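Local coordinates for septation protein imp2 (Schizosaccharomyces pombe, PDB 5C1F) that is required for normal septation, taking part in disassembly of the medial ring, and contains this membrane-binding F-BAR domain, at residues K87-I92 and S234-N239; E43-E48 and L95-V100; Q76-E81 and E245-N250. All blocks are in the same frame, centred on the assembly; numbering follows the deposited sequence.

Contact 1 of 3, residues K87-I92 and S234-N239; sequences KSHLQI and SRSCFN
Asn239 and Ser88 make the direct polar link across this contact: ND2 of Asn239 donates to OG of Ser88 over 2.9 Å, with an N-H...O angle of 159°, and the hydroxyl lies close to the amide plane. A water reinforces the link. It lies 2.7 Å from Ser88 OG and also hydrogen-bonds Ser236 OG, while donating to Ser236 O, so that both serine hydroxyls and a helix carbonyl share it. The OG of Ser88 stands anti to the backbone N (chi1 173°), within range of both the amide and the water. The same water sits 3.2 Å above the plane of the His89 imidazole, over the ring centre. CE1 of His89 comes 3.1 Å from Ser236 OG, an oblique approach to the ring. The nitrogens of this imidazole are engaged by Glu48 on ND1 and Asp240 on NE2, two acidic partners that hold the ring's rotation and would probably favour a protonated histidine.

The two segments belong to helices 69-155 and 162-252 of the F-BAR helical bundle and run antiparallel, their axes 9.9 Å apart at an angle of 171°.

Van der Waals packing centres on Ile92, one turn along from Ser88. CG1 of Ile92 lies 3.9 Å from CB of Ser236, and CD1 of Ile92 reaches the aliphatic CG of Arg235 at the margin.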
loop_
_atom_site.group_PDB
_atom_site.type_symbol
_atom_site.label_atom_id
_atom_site.label_comp_id
_atom_site.label_asym_id
_atom_site.label_seq_id
_atom_site.Cartn_x
_atom_site.Cartn_y
_atom_site.Cartn_z
ATOM N N LYS A 87 -5.582 -7.398 5.392
ATOM C CA LYS A 87 -6.903 -7.180 5.982
ATOM C C LYS A 87 -7.049 -5.766 6.525
ATOM O O LYS A 87 -8.091 -5.127 6.362
ATOM C CB LYS A 87 -7.165 -8.176 7.114
ATOM C CG LYS A 87 -7.087 -9.634 6.722
ATOM C CD LYS A 87 -7.133 -10.520 7.961
ATOM C CE LYS A 87 -6.844 -11.973 7.628
ATOM N NZ LYS A 87 -6.823 -12.826 8.850
ATOM N N SER A 88 -5.999 -5.294 7.190
ATOM C CA SER A 88 -5.987 -3.954 7.753
ATOM C C SER A 88 -6.075 -2.916 6.641
ATOM O O SER A 88 -6.922 -2.025 6.679
ATOM C CB SER A 88 -4.728 -3.736 8.596
ATOM O OG SER A 88 -4.617 -2.387 9.024
ATOM N N HIS A 89 -5.204 -3.045 5.644
ATOM C CA HIS A 89 -5.198 -2.113 4.523
ATOM C C HIS A 89 -6.532 -2.116 3.769
ATOM O O HIS A 89 -6.956 -1.078 3.265
ATOM C CB HIS A 89 -4.040 -2.429 3.572
ATOM C CG HIS A 89 -2.715 -1.932 4.056
ATOM N ND1 HIS A 89 -2.334 -0.609 3.953
ATOM C CD2 HIS A 89 -1.682 -2.571 4.654
ATOM C CE1 HIS A 89 -1.126 -0.460 4.462
ATOM N NE2 HIS A 89 -0.707 -1.634 4.897
ATOM N N LEU A 90 -7.201 -3.264 3.707
ATOM C CA LEU A 90 -8.515 -3.328 3.067
ATOM C C LEU A 90 -9.541 -2.544 3.878
ATOM O O LEU A 90 -10.351 -1.802 3.316
ATOM C CB LEU A 90 -8.981 -4.776 2.893
ATOM C CG LEU A 90 -10.290 -4.946 2.113
ATOM C CD1 LEU A 90 -10.164 -4.364 0.712
ATOM C CD2 LEU A 90 -10.712 -6.404 2.050
ATOM N N GLN A 91 -9.496 -2.714 5.197
ATOM C CA GLN A 91 -10.357 -1.967 6.107
ATOM C C GLN A 91 -10.072 -0.463 6.011
ATOM O O GLN A 91 -10.991 0.352 6.000
ATOM C CB GLN A 91 -10.164 -2.465 7.547
ATOM C CG GLN A 91 -10.846 -1.629 8.629
ATOM C CD GLN A 91 -12.352 -1.822 8.680
ATOM O OE1 GLN A 91 -13.068 -1.474 7.740
ATOM N NE2 GLN A 91 -12.840 -2.373 9.786
ATOM N N ILE A 92 -8.795 -0.105 5.920
ATOM C CA ILE A 92 -8.401 1.296 5.810
ATOM C C ILE A 92 -8.915 1.915 4.510
ATOM O O ILE A 92 -9.417 3.041 4.507
ATOM C CB ILE A 92 -6.867 1.461 5.892
ATOM C CG1 ILE A 92 -6.364 1.041 7.274
ATOM C CG2 ILE A 92 -6.465 2.908 5.626
ATOM C CD1 ILE A 92 -6.910 1.894 8.404
ATOM N N SER A 234 -2.200 6.750 10.053
ATOM C CA SER A 234 -1.435 6.447 11.258
ATOM C C SER A 234 -1.890 5.123 11.873
ATOM O O SER A 234 -1.074 4.371 12.403
ATOM C CB SER A 234 -1.562 7.577 12.283
ATOM O OG SER A 234 -0.840 8.726 11.876
ATOM N N ARG A 235 -3.190 4.845 11.795
ATOM C CA ARG A 235 -3.739 3.580 12.280
ATOM C C ARG A 235 -3.193 2.426 11.447
ATOM O O ARG A 235 -2.862 1.365 11.974
ATOM C CB ARG A 235 -5.270 3.598 12.230
ATOM C CG ARG A 235 -5.937 2.298 12.669
ATOM C CD ARG A 235 -5.675 1.983 14.143
ATOM N NE ARG A 235 -6.354 0.760 14.573
ATOM C CZ ARG A 235 -6.186 0.183 15.761
ATOM N NH1 ARG A 235 -5.355 0.711 16.650
ATOM N NH2 ARG A 235 -6.849 -0.927 16.063
ATOM N N SER A 236 -3.101 2.653 10.141
ATOM C CA SER A 236 -2.541 1.674 9.221
ATOM C C SER A 236 -1.095 1.363 9.585
ATOM O O SER A 236 -0.658 0.212 9.518
ATOM C CB SER A 236 -2.628 2.188 7.782
ATOM O OG SER A 236 -2.052 1.268 6.874
ATOM N N CYS A 237 -0.361 2.399 9.974
ATOM C CA CYS A 237 1.037 2.243 10.347
ATOM C C CYS A 237 1.175 1.458 11.645
ATOM O O CYS A 237 2.004 0.558 11.750
ATOM C CB CYS A 237 1.706 3.609 10.475
ATOM S SG CYS A 237 1.780 4.520 8.921
ATOM N N PHE A 238 0.355 1.802 12.632
ATOM C CA PHE A 238 0.342 1.080 13.898
ATOM C C PHE A 238 0.058 -0.408 13.676
ATOM O O PHE A 238 0.804 -1.269 14.146
ATOM C CB PHE A 238 -0.698 1.694 14.842
ATOM C CG PHE A 238 -0.809 0.993 16.167
ATOM C CD1 PHE A 238 0.072 1.284 17.193
ATOM C CD2 PHE A 238 -1.806 0.049 16.392
ATOM C CE1 PHE A 238 -0.031 0.643 18.420
ATOM C CE2 PHE A 238 -1.911 -0.595 17.617
ATOM C CZ PHE A 238 -1.024 -0.297 18.631
ATOM N N ASN A 239 -1.013 -0.702 12.943
ATOM C CA ASN A 239 -1.405 -2.084 12.667
ATOM C C ASN A 239 -0.295 -2.897 12.001
ATOM O O ASN A 239 0.028 -3.998 12.451
ATOM C CB ASN A 239 -2.658 -2.119 11.791
ATOM C CG ASN A 239 -3.900 -1.655 12.528
ATOM O OD1 ASN A 239 -3.901 -1.531 13.755
ATOM N ND2 ASN A 239 -4.971 -1.407 11.780
HETATM O O HOH W 1 -2.465 -1.412 7.659
#

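Contact 2 of 3, residues E43-E48 and L95-V100; sequences ERANIE and LLQDDV
Leu96 lays its CD1 methyl over one face of the Arg44 guanidinium, 4.2 Å from NH1, and the same methyl lies 3.9 Å from CB of Glu48. The side chain of Leu96 crosses that of Glu48 at about a right angle. Arg44 and Glu48, one turn apart, are themselves joined by a salt bridge. NH1 of Arg44 gives a nearly straight bond of 2.9 Å to Glu48 OE1, which lies in the guanidinium plane and is met on its anti side, though well out of the carboxylate plane; NH2 adds a weak bond to the same oxygen. Tyr51 of the second subunit also hydrogen-bonds this OE1 and, with OE2 engaged by His89, the buried carboxylate is held at both oxygens. An alanine in place of Arg44 would probably leave Glu48 without its charged mate in this segment and the Leu96 methyl without its guanidinium cover.

Beside this group the helices come close at Ala45, whose CB touches CB of Leu96 at 3.8 Å and CG of Gln97 at 3.5 Å. The side chain of Gln97 then crosses that of Asn46 at about a right angle, their amide planes 75° apart, and NE2 of Gln97 is hydrogen-bonded to Glu49. A small alanine facing a leucine between antiparallel helices 18-59 and 69-155, beside a polar cluster shared with the second subunit, belongs to the helical core of the F-BAR dimer.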
loop_
_atom_site.group_PDB
_atom_site.type_symbol
_atom_site.label_atom_id
_atom_site.label_comp_id
_atom_site.label_asym_id
_atom_site.label_seq_id
_atom_site.Cartn_x
_atom_site.Cartn_y
_atom_site.Cartn_z
ATOM N N GLU A 43 -9.108 8.689 -5.548
ATOM C CA GLU A 43 -7.969 7.971 -6.103
ATOM C C GLU A 43 -7.122 7.344 -4.993
ATOM O O GLU A 43 -6.715 6.184 -5.091
ATOM C CB GLU A 43 -7.120 8.910 -6.963
ATOM C CG GLU A 43 -5.816 8.317 -7.472
ATOM C CD GLU A 43 -6.010 7.283 -8.566
ATOM O OE1 GLU A 43 -7.166 7.046 -8.973
ATOM O OE2 GLU A 43 -4.999 6.705 -9.025
ATOM N N ARG A 44 -6.875 8.117 -3.939
ATOM C CA ARG A 44 -6.090 7.661 -2.794
ATOM C C ARG A 44 -6.692 6.407 -2.159
ATOM O O ARG A 44 -5.968 5.528 -1.690
ATOM C CB ARG A 44 -5.980 8.778 -1.750
ATOM C CG ARG A 44 -5.113 8.435 -0.556
ATOM C CD ARG A 44 -3.706 8.041 -0.983
ATOM N NE ARG A 44 -2.903 7.616 0.159
ATOM C CZ ARG A 44 -2.867 6.370 0.622
ATOM N NH1 ARG A 44 -3.582 5.419 0.036
ATOM N NH2 ARG A 44 -2.112 6.070 1.672
ATOM N N ALA A 45 -8.018 6.329 -2.159
ATOM C CA ALA A 45 -8.721 5.184 -1.598
ATOM C C ALA A 45 -8.585 3.960 -2.499
ATOM O O ALA A 45 -8.385 2.843 -2.017
ATOM C CB ALA A 45 -10.188 5.518 -1.376
ATOM N N ASN A 46 -8.698 4.172 -3.806
ATOM C CA ASN A 46 -8.557 3.082 -4.764
ATOM C C ASN A 46 -7.132 2.554 -4.797
ATOM O O ASN A 46 -6.912 1.354 -4.962
ATOM C CB ASN A 46 -8.987 3.529 -6.163
ATOM C CG ASN A 46 -10.493 3.462 -6.356
ATOM O OD1 ASN A 46 -11.178 2.662 -5.715
ATOM N ND2 ASN A 46 -11.014 4.302 -7.244
ATOM N N ILE A 47 -6.170 3.458 -4.637
ATOM C CA ILE A 47 -4.770 3.069 -4.515
ATOM C C ILE A 47 -4.597 2.136 -3.322
ATOM O O ILE A 47 -3.943 1.098 -3.423
ATOM C CB ILE A 47 -3.846 4.298 -4.356
ATOM C CG1 ILE A 47 -3.820 5.114 -5.649
ATOM C CG2 ILE A 47 -2.435 3.868 -3.976
ATOM C CD1 ILE A 47 -3.019 6.397 -5.552
ATOM N N GLU A 48 -5.207 2.502 -2.200
ATOM C CA GLU A 48 -5.113 1.697 -0.988
ATOM C C GLU A 48 -5.793 0.342 -1.159
ATOM O O GLU A 48 -5.293 -0.679 -0.688
ATOM C CB GLU A 48 -5.730 2.440 0.197
ATOM C CG GLU A 48 -5.401 1.821 1.550
ATOM C CD GLU A 48 -3.963 2.082 1.974
ATOM O OE1 GLU A 48 -3.256 2.824 1.260
ATOM O OE2 GLU A 48 -3.539 1.552 3.025
ATOM N N LEU A 95 -12.530 2.689 4.852
ATOM C CA LEU A 95 -12.751 3.888 5.651
ATOM C C LEU A 95 -12.341 5.146 4.882
ATOM O O LEU A 95 -12.958 6.204 5.032
ATOM C CB LEU A 95 -11.993 3.797 6.978
ATOM C CG LEU A 95 -12.458 2.685 7.930
ATOM C CD1 LEU A 95 -11.505 2.533 9.112
ATOM C CD2 LEU A 95 -13.878 2.942 8.415
ATOM N N LEU A 96 -11.305 5.031 4.053
ATOM C CA LEU A 96 -10.894 6.149 3.208
ATOM C C LEU A 96 -12.021 6.527 2.253
ATOM O O LEU A 96 -12.205 7.701 1.926
ATOM C CB LEU A 96 -9.627 5.807 2.420
ATOM C CG LEU A 96 -8.293 5.845 3.169
ATOM C CD1 LEU A 96 -7.147 5.428 2.256
ATOM C CD2 LEU A 96 -8.034 7.226 3.756
ATOM N N GLN A 97 -12.777 5.528 1.812
ATOM C CA GLN A 97 -13.903 5.775 0.924
ATOM C C GLN A 97 -15.098 6.336 1.683
ATOM O O GLN A 97 -15.676 7.338 1.276
ATOM C CB GLN A 97 -14.292 4.494 0.181
ATOM C CG GLN A 97 -13.494 4.293 -1.095
ATOM C CD GLN A 97 -13.415 2.844 -1.539
ATOM O OE1 GLN A 97 -14.067 1.969 -0.968
ATOM N NE2 GLN A 97 -12.608 2.584 -2.565
ATOM N N ASP A 98 -15.452 5.703 2.797
ATOM C CA ASP A 98 -16.659 6.068 3.531
ATOM C C ASP A 98 -16.508 7.331 4.377
ATOM O O ASP A 98 -17.393 8.187 4.375
ATOM C CB ASP A 98 -17.102 4.907 4.423
ATOM C CG ASP A 98 -17.452 3.667 3.627
ATOM O OD1 ASP A 98 -17.875 3.814 2.461
ATOM O OD2 ASP A 98 -17.298 2.547 4.160
ATOM N N ASP A 99 -15.396 7.453 5.097
ATOM C CA ASP A 99 -15.227 8.558 6.040
ATOM C C ASP A 99 -14.496 9.759 5.450
ATOM O O ASP A 99 -14.596 10.868 5.976
ATOM C CB ASP A 99 -14.486 8.084 7.290
ATOM C CG ASP A 99 -15.246 7.016 8.047
ATOM O OD1 ASP A 99 -16.466 6.876 7.819
ATOM O OD2 ASP A 99 -14.621 6.321 8.874
ATOM N N VAL A 100 -13.755 9.549 4.369
ATOM C CA VAL A 100 -13.021 10.655 3.765
ATOM C C VAL A 100 -13.646 11.063 2.432
ATOM O O VAL A 100 -14.260 12.124 2.340
ATOM C CB VAL A 100 -11.533 10.305 3.578
ATOM C CG1 VAL A 100 -10.763 11.507 3.064
ATOM C CG2 VAL A 100 -10.940 9.835 4.895
#

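Contact 3 of 3, residues Q76-E81 and E245-N250; sequences QVMKAE and ERIRKN
Arg246 grips the carboxylate of Glu81 side-on with two nitrogens, one to each oxygen. NE of Arg246 donates to OE2 of Glu81 over 2.9 Å at an N-H...O angle of 167°, and that oxygen lies in the guanidinium plane. NH2 of Arg246 donates to OE1 of Glu81 over 3.0 Å, meeting it on the syn side. The two flat groups are not coplanar, however: their planes stand 53° apart, and NE approaches OE2 from above the carboxylate plane. Two bonds to two oxygens restrain the carboxylate from turning, and OE1 gains a further hydrogen bond from Asn84, so the buried acid has both a charged and a neutral partner. The bend of Arg246 at chi3 (-66°) swings NE off the line of the extended chain, toward the acid.

Behind its charged end, the aliphatic part of Glu81 slides past Ile247 in the opposite direction, CB lying 3.7 Å from CG1 of the isoleucine. The CD1 of Ile247 also reaches CG of Met78 at 4.0 Å, and the two chains slant across each other. Farther along, Val77 and Asn250 meet tip to tip: CG2 of the valine packs 3.7 Å from the amide ND2, while the amide OD1 is hydrogen-bonded to Ser74.

Met78 and Ile247 extend this packing to the second subunit, touching its Tyr41 and Thr230 respectively. The axes of the two segments lie 9.5 Å apart and run nearly antiparallel. A largely apolar seam bordered by an interhelical salt bridge thus joins helices 69-155 and 162-252, two of the long antiparallel helices of the F-BAR bundle, next to its dimer interface.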
loop_
_atom_site.group_PDB
_atom_site.type_symbol
_atom_site.label_atom_id
_atom_site.label_comp_id
_atom_site.label_asym_id
_atom_site.label_seq_id
_atom_site.Cartn_x
_atom_site.Cartn_y
_atom_site.Cartn_z
ATOM N N GLN A 76 5.234 -19.447 7.973
ATOM C CA GLN A 76 3.784 -19.474 8.083
ATOM C C GLN A 76 3.269 -18.271 8.866
ATOM O O GLN A 76 2.293 -17.635 8.469
ATOM C CB GLN A 76 3.322 -20.776 8.730
ATOM C CG GLN A 76 3.493 -21.971 7.820
ATOM C CD GLN A 76 3.007 -23.261 8.445
ATOM O OE1 GLN A 76 2.737 -23.324 9.646
ATOM N NE2 GLN A 76 2.893 -24.302 7.630
ATOM N N VAL A 77 3.933 -17.963 9.975
ATOM C CA VAL A 77 3.597 -16.791 10.773
ATOM C C VAL A 77 3.765 -15.519 9.947
ATOM O O VAL A 77 2.923 -14.621 9.986
ATOM C CB VAL A 77 4.464 -16.714 12.046
ATOM C CG1 VAL A 77 4.379 -15.334 12.680
ATOM C CG2 VAL A 77 4.037 -17.789 13.039
ATOM N N MET A 78 4.848 -15.459 9.181
ATOM C CA MET A 78 5.114 -14.312 8.324
ATOM C C MET A 78 4.018 -14.139 7.274
ATOM O O MET A 78 3.567 -13.023 7.011
ATOM C CB MET A 78 6.480 -14.461 7.652
ATOM C CG MET A 78 6.957 -13.232 6.901
ATOM S SD MET A 78 6.501 -13.272 5.165
ATOM C CE MET A 78 7.437 -14.699 4.613
ATOM N N LYS A 79 3.579 -15.250 6.692
ATOM C CA LYS A 79 2.539 -15.213 5.670
ATOM C C LYS A 79 1.193 -14.848 6.278
ATOM O O LYS A 79 0.405 -14.126 5.672
ATOM C CB LYS A 79 2.448 -16.558 4.951
ATOM C CG LYS A 79 1.913 -16.456 3.538
ATOM C CD LYS A 79 2.251 -17.700 2.725
ATOM C CE LYS A 79 1.676 -18.945 3.377
ATOM N NZ LYS A 79 0.188 -18.850 3.411
ATOM N N ALA A 80 0.934 -15.347 7.479
ATOM C CA ALA A 80 -0.283 -15.000 8.199
ATOM C C ALA A 80 -0.291 -13.527 8.596
ATOM O O ALA A 80 -1.345 -12.894 8.623
ATOM C CB ALA A 80 -0.439 -15.877 9.431
ATOM N N GLU A 81 0.881 -12.978 8.900
ATOM C CA GLU A 81 0.950 -11.590 9.340
ATOM C C GLU A 81 0.930 -10.626 8.160
ATOM O O GLU A 81 0.465 -9.492 8.289
ATOM C CB GLU A 81 2.187 -11.351 10.214
ATOM C CG GLU A 81 2.103 -11.987 11.605
ATOM C CD GLU A 81 0.926 -11.477 12.443
ATOM O OE1 GLU A 81 0.304 -10.457 12.073
ATOM O OE2 GLU A 81 0.623 -12.102 13.483
ATOM N N GLU A 245 6.119 -6.732 14.402
ATOM C CA GLU A 245 6.672 -7.030 15.712
ATOM C C GLU A 245 6.377 -8.476 16.088
ATOM O O GLU A 245 7.212 -9.154 16.684
ATOM C CB GLU A 245 6.112 -6.076 16.765
ATOM C CG GLU A 245 6.960 -5.993 18.024
ATOM C CD GLU A 245 8.299 -5.322 17.781
ATOM O OE1 GLU A 245 8.310 -4.149 17.345
ATOM O OE2 GLU A 245 9.342 -5.965 18.023
ATOM N N ARG A 246 5.191 -8.954 15.722
ATOM C CA ARG A 246 4.821 -10.335 16.010
ATOM C C ARG A 246 5.675 -11.316 15.198
ATOM O O ARG A 246 6.015 -12.396 15.684
ATOM C CB ARG A 246 3.328 -10.561 15.749
ATOM C CG ARG A 246 2.424 -9.854 16.761
ATOM C CD ARG A 246 0.959 -10.292 16.669
ATOM N NE ARG A 246 0.330 -9.913 15.406
ATOM C CZ ARG A 246 -0.282 -8.752 15.188
ATOM N NH1 ARG A 246 -0.345 -7.840 16.149
ATOM N NH2 ARG A 246 -0.826 -8.501 14.004
ATOM N N ILE A 247 6.039 -10.935 13.975
ATOM C CA ILE A 247 6.936 -11.760 13.168
ATOM C C ILE A 247 8.297 -11.864 13.854
ATOM O O ILE A 247 8.851 -12.954 13.994
ATOM C CB ILE A 247 7.122 -11.201 11.741
ATOM C CG1 ILE A 247 5.788 -11.189 10.993
ATOM C CG2 ILE A 247 8.142 -12.028 10.979
ATOM C CD1 ILE A 247 5.834 -10.496 9.643
ATOM N N ARG A 248 8.814 -10.724 14.305
ATOM C CA ARG A 248 10.102 -10.682 14.993
ATOM C C ARG A 248 10.095 -11.485 16.289
ATOM O O ARG A 248 11.079 -12.139 16.613
ATOM C CB ARG A 248 10.508 -9.237 15.286
ATOM C CG ARG A 248 10.836 -8.439 14.043
ATOM C CD ARG A 248 11.551 -7.146 14.386
ATOM N NE ARG A 248 10.633 -6.099 14.817
ATOM C CZ ARG A 248 10.041 -5.246 13.988
ATOM N NH1 ARG A 248 10.268 -5.323 12.681
ATOM N NH2 ARG A 248 9.223 -4.315 14.461
ATOM N N LYS A 249 8.987 -11.437 17.026
ATOM C CA LYS A 249 8.882 -12.181 18.280
ATOM C C LYS A 249 8.929 -13.676 18.008
ATOM O O LYS A 249 9.538 -14.431 18.758
ATOM C CB LYS A 249 7.599 -11.823 19.034
ATOM C CG LYS A 249 7.588 -10.410 19.576
ATOM C CD LYS A 249 8.797 -10.147 20.459
ATOM C CE LYS A 249 8.837 -8.697 20.915
ATOM N NZ LYS A 249 10.033 -8.417 21.757
ATOM N N ASN A 250 8.292 -14.091 16.919
ATOM C CA ASN A 250 8.315 -15.488 16.513
ATOM C C ASN A 250 9.709 -15.920 16.070
ATOM O O ASN A 250 10.159 -17.025 16.381
ATOM C CB ASN A 250 7.310 -15.726 15.389
ATOM C CG ASN A 250 7.255 -17.173 14.957
ATOM O OD1 ASN A 250 7.865 -17.559 13.962
ATOM N ND2 ASN A 250 6.522 -17.986 15.710
#

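In the fold
From the N terminus, helix 18-59 is met first, and contact 2 closes the shortest loop by turning 43-48 back onto 95-100 of helix 69-155. Contacts 3 and 1 both join that second helix to helix 162-252, closing much longer loops; the loop of contact 1 lies within that of contact 3. Contact 2 crosses both, since its segments alternate with theirs along the chain. Contacts 1 and 2, with centres 12 Å apart, meet through His89 ND1 and Glu48 OE2, linking all three helices, whereas contact 3 lies about 16 Å, centre to centre, from contact 1. All three also touch the second subunit.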